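Local coordinates for putative heme binding protein (Tannerella forsythia, PDB 6EU8) that probably binds heme as a member of the HmuY-like family, with heme-binding properties that differ from those of Porphyromonas gingivalis HmuY, at residues M24-L30 with K68-H74; F76-T80 with K135-L140. The contacts are given in a common frame with arbitrary orientation. Numbering follows the deposited sequence.

Interaction 1 of 2, residues M24-L30 with K68-H74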
ATOM      1  N   MET A  24      -6.233  -0.130  -9.747  1.00 21.62           N
ATOM      2  CA  MET A  24      -6.206   1.129  -9.032  1.00 23.34           C
ATOM      3  C   MET A  24      -5.185   1.216  -7.892  1.00 21.54           C
ATOM      4  O   MET A  24      -4.818   0.199  -7.288  1.00 22.02           O
ATOM      5  CB  MET A  24      -7.580   1.420  -8.407  1.00 24.49           C
ATOM      6  CG  MET A  24      -8.797   1.407  -9.313  1.00 26.64           C
ATOM      7  SD  MET A  24      -8.686   2.744 -10.518  1.00 26.58           S
ATOM      8  CE  MET A  24      -9.993   2.326 -11.678  1.00 32.28           C
ATOM      9  N   TRP A  25      -4.753   2.447  -7.618  1.00 21.28           N
ATOM     10  CA  TRP A  25      -4.110   2.819  -6.360  1.00 21.12           C
ATOM     11  C   TRP A  25      -5.000   3.811  -5.604  1.00 23.49           C
ATOM     12  O   TRP A  25      -5.571   4.699  -6.223  1.00 23.76           O
ATOM     13  CB  TRP A  25      -2.776   3.493  -6.622  1.00 20.99           C
ATOM     14  CG  TRP A  25      -1.658   2.616  -7.115  1.00 20.38           C
ATOM     15  CD1 TRP A  25      -1.297   2.411  -8.396  1.00 20.24           C
ATOM     16  CD2 TRP A  25      -0.708   1.905  -6.313  1.00 20.18           C
ATOM     17  NE1 TRP A  25      -0.207   1.570  -8.467  1.00 21.53           N
ATOM     18  CE2 TRP A  25       0.170   1.253  -7.191  1.00 19.50           C
ATOM     19  CE3 TRP A  25      -0.541   1.726  -4.935  1.00 20.66           C
ATOM     20  CZ2 TRP A  25       1.237   0.492  -6.732  1.00 20.43           C
ATOM     21  CZ3 TRP A  25       0.486   0.941  -4.496  1.00 20.76           C
ATOM     22  CH2 TRP A  25       1.362   0.336  -5.385  1.00 20.58           C
ATOM     23  N   THR A  26      -5.049   3.718  -4.271  1.00 22.61           N
ATOM     24  CA  THR A  26      -5.674   4.741  -3.421  1.00 24.56           C
ATOM     25  C   THR A  26      -4.586   5.451  -2.617  1.00 23.53           C
ATOM     26  O   THR A  26      -3.874   4.808  -1.822  1.00 23.34           O
ATOM     27  CB  THR A  26      -6.771   4.135  -2.517  1.00 24.19           C
ATOM     28  OG1 THR A  26      -7.777   3.560  -3.363  1.00 26.72           O
ATOM     29  CG2 THR A  26      -7.443   5.200  -1.659  1.00 25.25           C
ATOM     30  N   TYR A  27      -4.445   6.769  -2.835  1.00 25.04           N
ATOM     31  CA  TYR A  27      -3.436   7.625  -2.188  1.00 24.92           C
ATOM     32  C   TYR A  27      -4.038   8.238  -0.914  1.00 25.86           C
ATOM     33  O   TYR A  27      -5.155   8.749  -0.961  1.00 26.81           O
ATOM     34  CB  TYR A  27      -2.954   8.716  -3.194  1.00 23.98           C
ATOM     35  CG  TYR A  27      -2.382   8.122  -4.480  1.00 23.89           C
ATOM     36  CD1 TYR A  27      -3.204   7.813  -5.579  1.00 23.66           C
ATOM     37  CD2 TYR A  27      -1.037   7.811  -4.583  1.00 24.17           C
ATOM     38  CE1 TYR A  27      -2.674   7.235  -6.736  1.00 23.78           C
ATOM     39  CE2 TYR A  27      -0.502   7.210  -5.738  1.00 22.22           C
ATOM     40  CZ  TYR A  27      -1.333   6.932  -6.813  1.00 22.20           C
ATOM     41  OH  TYR A  27      -0.818   6.339  -7.974  1.00 23.83           O
ATOM     42  N   VAL A  28      -3.322   8.142   0.210  1.00 24.78           N
ATOM     43  CA  VAL A  28      -3.863   8.481   1.552  1.00 25.95           C
ATOM     44  C   VAL A  28      -3.013   9.554   2.245  1.00 24.74           C
ATOM     45  O   VAL A  28      -1.813   9.380   2.435  1.00 24.74           O
ATOM     46  CB  VAL A  28      -3.916   7.237   2.490  1.00 26.03           C
ATOM     47  CG1 VAL A  28      -4.582   7.551   3.848  1.00 26.16           C
ATOM     48  CG2 VAL A  28      -4.622   6.058   1.812  1.00 25.39           C
ATOM     49  N   ASN A  29      -3.682  10.663   2.642  1.00 25.61           N
ATOM     50  CA  ASN A  29      -3.099  11.707   3.483  1.00 27.82           C
ATOM     51  C   ASN A  29      -3.458  11.425   4.947  1.00 25.67           C
ATOM     52  O   ASN A  29      -4.641  11.499   5.321  1.00 28.37           O
ATOM     53  CB  ASN A  29      -3.672  13.070   3.064  1.00 29.13           C
ATOM     54  CG  ASN A  29      -2.960  14.237   3.719  1.00 31.17           C
ATOM     55  OD1 ASN A  29      -2.714  14.230   4.923  1.00 30.63           O
ATOM     56  ND2 ASN A  29      -2.615  15.246   2.923  1.00 32.49           N
ATOM     57  N   LEU A  30      -2.470  11.030   5.727  1.00 28.04           N
ATOM     58  CA  LEU A  30      -2.655  10.692   7.147  1.00 28.41           C
ATOM     59  C   LEU A  30      -2.833  11.918   8.043  1.00 32.04           C
ATOM     60  O   LEU A  30      -3.397  11.798   9.140  1.00 32.78           O
ATOM     61  CB  LEU A  30      -1.495   9.848   7.638  1.00 28.18           C
ATOM     62  CG  LEU A  30      -1.285   8.514   6.912  1.00 26.67           C
ATOM     63  CD1 LEU A  30       0.065   7.913   7.275  1.00 29.31           C
ATOM     64  CD2 LEU A  30      -2.433   7.556   7.240  1.00 27.41           C
ATOM     65  N   LYS A  68      -1.770  16.240  -1.208  1.00 31.84           N
ATOM     66  CA  LYS A  68      -0.548  15.692  -0.619  1.00 33.48           C
ATOM     67  C   LYS A  68      -0.898  14.308  -0.064  1.00 28.61           C
ATOM     68  O   LYS A  68      -2.035  14.084   0.321  1.00 28.88           O
ATOM     69  CB  LYS A  68      -0.017  16.562   0.534  1.00 35.58           C
ATOM     70  CG  LYS A  68       0.714  17.827   0.096  1.00 42.57           C
ATOM     71  CD  LYS A  68       1.285  18.546   1.315  1.00 47.54           C
ATOM     72  CE  LYS A  68       2.193  19.709   0.941  1.00 52.17           C
ATOM     73  NZ  LYS A  68       1.399  20.941   0.686  1.00 54.49           N
ATOM     74  N   TRP A  69       0.080  13.416  -0.013  1.00 29.50           N
ATOM     75  CA  TRP A  69      -0.179  12.046   0.465  1.00 27.69           C
ATOM     76  C   TRP A  69       1.080  11.381   1.025  1.00 26.95           C
ATOM     77  O   TRP A  69       2.206  11.789   0.733  1.00 27.20           O
ATOM     78  CB  TRP A  69      -0.855  11.216  -0.652  1.00 28.86           C
ATOM     79  CG  TRP A  69       0.023  10.997  -1.840  1.00 26.53           C
ATOM     80  CD1 TRP A  69       0.246  11.866  -2.880  1.00 29.34           C
ATOM     81  CD2 TRP A  69       0.835   9.847  -2.107  1.00 25.52           C
ATOM     82  NE1 TRP A  69       1.143  11.337  -3.762  1.00 27.48           N
ATOM     83  CE2 TRP A  69       1.525  10.093  -3.320  1.00 25.02           C
ATOM     84  CE3 TRP A  69       1.046   8.628  -1.438  1.00 23.28           C
ATOM     85  CZ2 TRP A  69       2.424   9.165  -3.876  1.00 25.31           C
ATOM     86  CZ3 TRP A  69       1.929   7.724  -1.976  1.00 24.89           C
ATOM     87  CH2 TRP A  69       2.603   7.984  -3.191  1.00 24.08           C
ATOM     88  N   HIS A  70       0.856  10.336   1.849  1.00 24.86           N
ATOM     89  CA  HIS A  70       1.880   9.671   2.604  1.00 24.36           C
ATOM     90  C   HIS A  70       2.064   8.190   2.239  1.00 23.45           C
ATOM     91  O   HIS A  70       3.197   7.734   2.084  1.00 23.20           O
ATOM     92  CB  HIS A  70       1.552   9.810   4.076  1.00 25.61           C
ATOM     93  CG  HIS A  70       1.465  11.239   4.515  1.00 25.76           C
ATOM     94  ND1 HIS A  70       0.270  11.886   4.686  1.00 27.07           N
ATOM     95  CD2 HIS A  70       2.434  12.148   4.762  1.00 30.00           C
ATOM     96  CE1 HIS A  70       0.500  13.142   5.035  1.00 27.88           C
ATOM     97  NE2 HIS A  70       1.801  13.322   5.081  1.00 28.34           N
ATOM     98  N   ILE A  71       0.947   7.459   2.162  1.00 23.90           N
ATOM     99  CA  ILE A  71       0.978   6.041   1.745  1.00 24.07           C
ATOM    100  C   ILE A  71      -0.061   5.803   0.649  1.00 22.77           C
ATOM    101  O   ILE A  71      -0.989   6.581   0.480  1.00 24.21           O
ATOM    102  CB  ILE A  71       0.761   5.040   2.923  1.00 23.86           C
ATOM    103  CG1 ILE A  71      -0.632   5.140   3.525  1.00 25.90           C
ATOM    104  CG2 ILE A  71       1.840   5.213   4.009  1.00 25.32           C
ATOM    105  CD1 ILE A  71      -0.949   3.989   4.469  1.00 27.35           C
ATOM    106  N   ALA A  72       0.132   4.741  -0.149  1.00 21.74           N
ATOM    107  CA  ALA A  72      -0.824   4.319  -1.186  1.00 21.95           C
ATOM    108  C   ALA A  72      -0.959   2.806  -1.202  1.00 21.30           C
ATOM    109  O   ALA A  72       0.000   2.088  -0.912  1.00 22.53           O
ATOM    110  CB  ALA A  72      -0.419   4.829  -2.545  1.00 21.93           C
ATOM    111  N   ILE A  73      -2.173   2.356  -1.532  1.00 21.04           N
ATOM    112  CA  ILE A  73      -2.571   0.960  -1.393  1.00 20.69           C
ATOM    113  C   ILE A  73      -3.163   0.463  -2.735  1.00 20.87           C
ATOM    114  O   ILE A  73      -4.030   1.113  -3.335  1.00 20.37           O
ATOM    115  CB  ILE A  73      -3.590   0.787  -0.228  1.00 20.72           C
ATOM    116  CG1 ILE A  73      -3.020   1.364   1.095  1.00 22.56           C
ATOM    117  CG2 ILE A  73      -3.983  -0.696  -0.055  1.00 22.48           C
ATOM    118  CD1 ILE A  73      -3.987   1.251   2.260  1.00 22.77           C
ATOM    119  N   HIS A  74      -2.673  -0.710  -3.191  1.00 19.69           N
ATOM    120  CA  HIS A  74      -3.184  -1.432  -4.363  1.00 20.62           C
ATOM    121  C   HIS A  74      -3.335  -2.878  -3.923  1.00 20.61           C
ATOM    122  O   HIS A  74      -2.352  -3.514  -3.648  1.00 20.65           O
ATOM    123  CB  HIS A  74      -2.205  -1.352  -5.536  1.00 20.77           C
ATOM    124  CG  HIS A  74      -2.393  -2.433  -6.584  1.00 20.34           C
ATOM    125  ND1 HIS A  74      -1.789  -3.670  -6.504  1.00 20.76           N
ATOM    126  CD2 HIS A  74      -3.095  -2.435  -7.746  1.00 21.85           C
ATOM    127  CE1 HIS A  74      -2.128  -4.394  -7.550  1.00 22.13           C
ATOM    128  NE2 HIS A  74      -2.913  -3.666  -8.319  1.00 19.99           N
TER
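Strands 24-28 and 71-74 pair antiparallel, T26 N giving its hydrogen to I73 O at 2.9 Å and V28 N to I71 O at 2.8 Å. At V28 a classic beta bulge interrupts the pairing: its O accepts from H70 N at 2.9 Å and only weakly from I71 N at 3.4 Å. Side chains alternate between the two faces. On one, Y27 at chi1 m meets W69 at chi1 p, so that the Y27 ring edge points to the indole face; the centroids of the Y27 ring and the W69 six-membered ring are 4.9 Å apart, with planes at 71°, and Y27 CB lies over the W69 five-membered ring, 4.3 Å from its centroid. W25, likewise m, lays one face of its six-membered ring on H74 CB, 3.5 Å from the ring centroid, a CH-pi contact. On the other face V28 CB packs on I71 CG1 at 4.0 Å. Chi1 m in H70 brings ND1 to L30 N, which donates to it at 3.1 Å, and chi1 t in N29 carries ND2 to K68 O at 2.9 Å. In this four-stranded sheet, strands 24-28 and 71-74 are central, flanked by 35-39 and 77-80; the face of T26, V28 and I73 is covered by I17 of strand 11-18, and I73 also meets V187 and F189 of strand 184-194.

Interaction 2 of 2, residues F76-T80 with K135-L140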
ATOM      1  N   PHE A  76      -3.131  -5.732  -1.675  1.00 20.26           N
ATOM      2  CA  PHE A  76      -2.400  -5.767  -0.383  1.00 19.83           C
ATOM      3  C   PHE A  76      -0.999  -5.164  -0.490  1.00 19.60           C
ATOM      4  O   PHE A  76      -0.205  -5.227   0.475  1.00 20.52           O
ATOM      5  CB  PHE A  76      -2.371  -7.184   0.216  1.00 21.42           C
ATOM      6  CG  PHE A  76      -3.733  -7.763   0.577  1.00 21.69           C
ATOM      7  CD1 PHE A  76      -4.836  -6.965   0.902  1.00 21.68           C
ATOM      8  CD2 PHE A  76      -3.893  -9.149   0.576  1.00 23.46           C
ATOM      9  CE1 PHE A  76      -6.054  -7.527   1.249  1.00 22.93           C
ATOM     10  CE2 PHE A  76      -5.139  -9.712   0.917  1.00 22.39           C
ATOM     11  CZ  PHE A  76      -6.185  -8.914   1.245  1.00 22.75           C
ATOM     12  N   ASP A  77      -0.692  -4.599  -1.659  1.00 20.03           N
ATOM     13  CA  ASP A  77       0.583  -3.861  -1.869  1.00 20.46           C
ATOM     14  C   ASP A  77       0.486  -2.460  -1.249  1.00 20.42           C
ATOM     15  O   ASP A  77      -0.493  -1.737  -1.460  1.00 19.41           O
ATOM     16  CB  ASP A  77       0.850  -3.688  -3.355  1.00 20.79           C
ATOM     17  CG  ASP A  77       0.848  -4.986  -4.114  1.00 21.62           C
ATOM     18  OD1 ASP A  77       1.703  -5.844  -3.823  1.00 24.40           O
ATOM     19  OD2 ASP A  77       0.018  -5.155  -5.040  1.00 23.47           O
ATOM     20  N   ILE A  78       1.523  -2.079  -0.500  1.00 20.52           N
ATOM     21  CA  ILE A  78       1.576  -0.776   0.201  1.00 22.00           C
ATOM     22  C   ILE A  78       2.858  -0.080  -0.222  1.00 20.63           C
ATOM     23  O   ILE A  78       3.953  -0.701  -0.173  1.00 21.83           O
ATOM     24  CB  ILE A  78       1.636  -0.903   1.743  1.00 22.50           C
ATOM     25  CG1 ILE A  78       0.679  -1.964   2.260  1.00 26.79           C
ATOM     26  CG2 ILE A  78       1.367   0.453   2.398  1.00 23.39           C
ATOM     27  CD1 ILE A  78      -0.743  -1.633   2.071  1.00 27.14           C
ATOM     28  N   ARG A  79       2.740   1.170  -0.685  1.00 21.17           N
ATOM     29  CA  ARG A  79       3.925   2.005  -0.945  1.00 22.08           C
ATOM     30  C   ARG A  79       3.832   3.306  -0.153  1.00 23.12           C
ATOM     31  O   ARG A  79       2.808   3.630   0.435  1.00 22.51           O
ATOM     32  CB  ARG A  79       4.105   2.310  -2.431  1.00 23.29           C
ATOM     33  CG  ARG A  79       3.048   3.236  -3.005  1.00 22.78           C
ATOM     34  CD  ARG A  79       3.407   3.776  -4.368  1.00 24.79           C
ATOM     35  NE  ARG A  79       4.494   4.755  -4.279  1.00 25.85           N
ATOM     36  CZ  ARG A  79       4.752   5.685  -5.192  1.00 26.25           C
ATOM     37  NH1 ARG A  79       4.022   5.799  -6.299  1.00 27.19           N
ATOM     38  NH2 ARG A  79       5.774   6.539  -4.957  1.00 27.59           N
ATOM     39  N   THR A  80       4.940   4.056  -0.193  1.00 22.62           N
ATOM     40  CA  THR A  80       5.028   5.378   0.426  1.00 23.02           C
ATOM     41  C   THR A  80       5.300   6.443  -0.639  1.00 23.80           C
ATOM     42  O   THR A  80       5.607   6.124  -1.789  1.00 23.45           O
ATOM     43  CB  THR A  80       6.162   5.408   1.486  1.00 23.37           C
ATOM     44  OG1 THR A  80       7.451   5.337   0.852  1.00 23.03           O
ATOM     45  CG2 THR A  80       5.997   4.292   2.500  1.00 23.91           C
ATOM     46  N   LYS A 135       6.100   0.751  -7.783  1.00 21.63           N
ATOM     47  CA  LYS A 135       6.839   0.949  -6.528  1.00 22.60           C
ATOM     48  C   LYS A 135       6.046   0.343  -5.373  1.00 21.98           C
ATOM     49  O   LYS A 135       4.848   0.605  -5.246  1.00 22.49           O
ATOM     50  CB  LYS A 135       7.084   2.452  -6.252  1.00 25.77           C
ATOM     51  CG  LYS A 135       7.987   3.119  -7.270  1.00 28.53           C
ATOM     52  CD  LYS A 135       8.138   4.623  -7.036  1.00 34.56           C
ATOM     53  CE  LYS A 135       9.078   5.249  -8.059  1.00 40.33           C
ATOM     54  NZ  LYS A 135       8.528   6.517  -8.616  1.00 45.28           N
ATOM     55  N   VAL A 136       6.727  -0.455  -4.536  1.00 21.75           N
ATOM     56  CA  VAL A 136       6.149  -1.113  -3.373  1.00 21.89           C
ATOM     57  C   VAL A 136       7.171  -1.063  -2.230  1.00 21.57           C
ATOM     58  O   VAL A 136       8.376  -1.157  -2.478  1.00 23.47           O
ATOM     59  CB  VAL A 136       5.734  -2.592  -3.659  1.00 22.95           C
ATOM     60  CG1 VAL A 136       4.690  -2.634  -4.778  1.00 23.90           C
ATOM     61  CG2 VAL A 136       6.929  -3.473  -4.029  1.00 23.95           C
ATOM     62  N   ASN A 137       6.714  -0.982  -0.997  1.00 21.77           N
ATOM     63  CA  ASN A 137       7.634  -0.991   0.145  1.00 20.97           C
ATOM     64  C   ASN A 137       7.814  -2.418   0.660  1.00 22.62           C
ATOM     65  O   ASN A 137       6.810  -3.077   0.999  1.00 21.61           O
ATOM     66  CB  ASN A 137       7.127  -0.094   1.264  1.00 21.53           C
ATOM     67  CG  ASN A 137       8.195   0.113   2.323  1.00 22.78           C
ATOM     68  OD1 ASN A 137       8.344  -0.675   3.236  1.00 22.46           O
ATOM     69  ND2 ASN A 137       8.998   1.146   2.127  1.00 23.38           N
ATOM     70  N   PRO A 138       9.072  -2.924   0.713  1.00 23.41           N
ATOM     71  CA  PRO A 138       9.297  -4.332   1.074  1.00 24.04           C
ATOM     72  C   PRO A 138       9.097  -4.644   2.569  1.00 23.56           C
ATOM     73  O   PRO A 138       8.922  -5.812   2.917  1.00 25.23           O
ATOM     74  CB  PRO A 138      10.755  -4.557   0.657  1.00 25.18           C
ATOM     75  CG  PRO A 138      11.377  -3.226   0.787  1.00 25.23           C
ATOM     76  CD  PRO A 138      10.334  -2.242   0.386  1.00 24.42           C
ATOM     77  N   VAL A 139       9.155  -3.625   3.444  1.00 22.23           N
ATOM     78  CA  VAL A 139       8.830  -3.781   4.858  1.00 23.36           C
ATOM     79  C   VAL A 139       7.293  -3.794   5.050  1.00 23.50           C
ATOM     80  O   VAL A 139       6.744  -4.725   5.650  1.00 22.76           O
ATOM     81  CB  VAL A 139       9.526  -2.698   5.751  1.00 23.52           C
ATOM     82  CG1 VAL A 139       8.959  -2.686   7.177  1.00 23.76           C
ATOM     83  CG2 VAL A 139      11.045  -2.929   5.755  1.00 25.84           C
ATOM     84  N   LEU A 140       6.595  -2.807   4.500  1.00 20.91           N
ATOM     85  CA  LEU A 140       5.147  -2.754   4.683  1.00 21.38           C
ATOM     86  C   LEU A 140       4.442  -3.959   4.064  1.00 21.02           C
ATOM     87  O   LEU A 140       3.396  -4.324   4.544  1.00 21.78           O
ATOM     88  CB  LEU A 140       4.573  -1.431   4.186  1.00 20.74           C
ATOM     89  CG  LEU A 140       5.069  -0.199   4.968  1.00 22.93           C
ATOM     90  CD1 LEU A 140       4.678   1.096   4.260  1.00 23.22           C
ATOM     91  CD2 LEU A 140       4.580  -0.229   6.399  1.00 25.11           C
TER
HETATM   92  O   HOH W   1       3.882  -3.854  -0.196  1.00 23.23           O
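K135, near the end of strand 127-136, lies alongside R79: its CD rests over one face of the guanidinium, 3.7 Å from R79 NH2, although the two charges are alike and K135 NZ is 4.6 Å from that same NH2. R79 has a salt-bridge partner in E62, and its NE also donates to T80 O at 3.1 Å. The carbonyl of K135 is buried against R79, with O 3.4 Å from R79 CB. V136 follows, its CA 4.5 Å from that of R79 and its CG1 4.2 Å from D77 CB. At N137 the chain leaves the strand and makes the one direct hydrogen bond between the segments, N137 N to I78 O at 2.9 Å. A water adds a second link, accepting from I78 N at 3.0 Å and donating to N137 O at 3.3 Å. The N137 side chain (chi1 t) turns its OD1 forward to L140 N at 3.0 Å, while ND2 bonds to D107 and K105 of strand 105-111. P138 and V139 carry the turn away from strand 77-80, and L140 returns: its CD1 lies 3.9 Å from both I78 CG2 and T80 CG2. With OD1 of N137 accepting from the backbone three residues on, this is an Asx motif, here turning the chain after strand 127-136 of the large antiparallel sheet against edge strand 77-80 of the smaller one.

Both contacts are buried and share the four-stranded sheet: strand 71-74 of interaction 1 is followed in the chain by its neighbour in the sheet, strand 77-80 of interaction 2, and A72 O lies 2.9 Å from R79 N, a probable hydrogen bond. Interaction 1 is strand pairing within the sheet, burying 742 Å² through bulged backbone pairing and aromatic packing. Interaction 2 buries 393 Å² where that sheet's edge meets the end of a strand of the larger one, joined by one direct backbone bond, a bridging water and apolar packing of L140, with K135 left exposed. R79 connects them, its CZ 3.7 Å from W69 CH2, while W25 CH2 reaches K135 O at 3.5 Å.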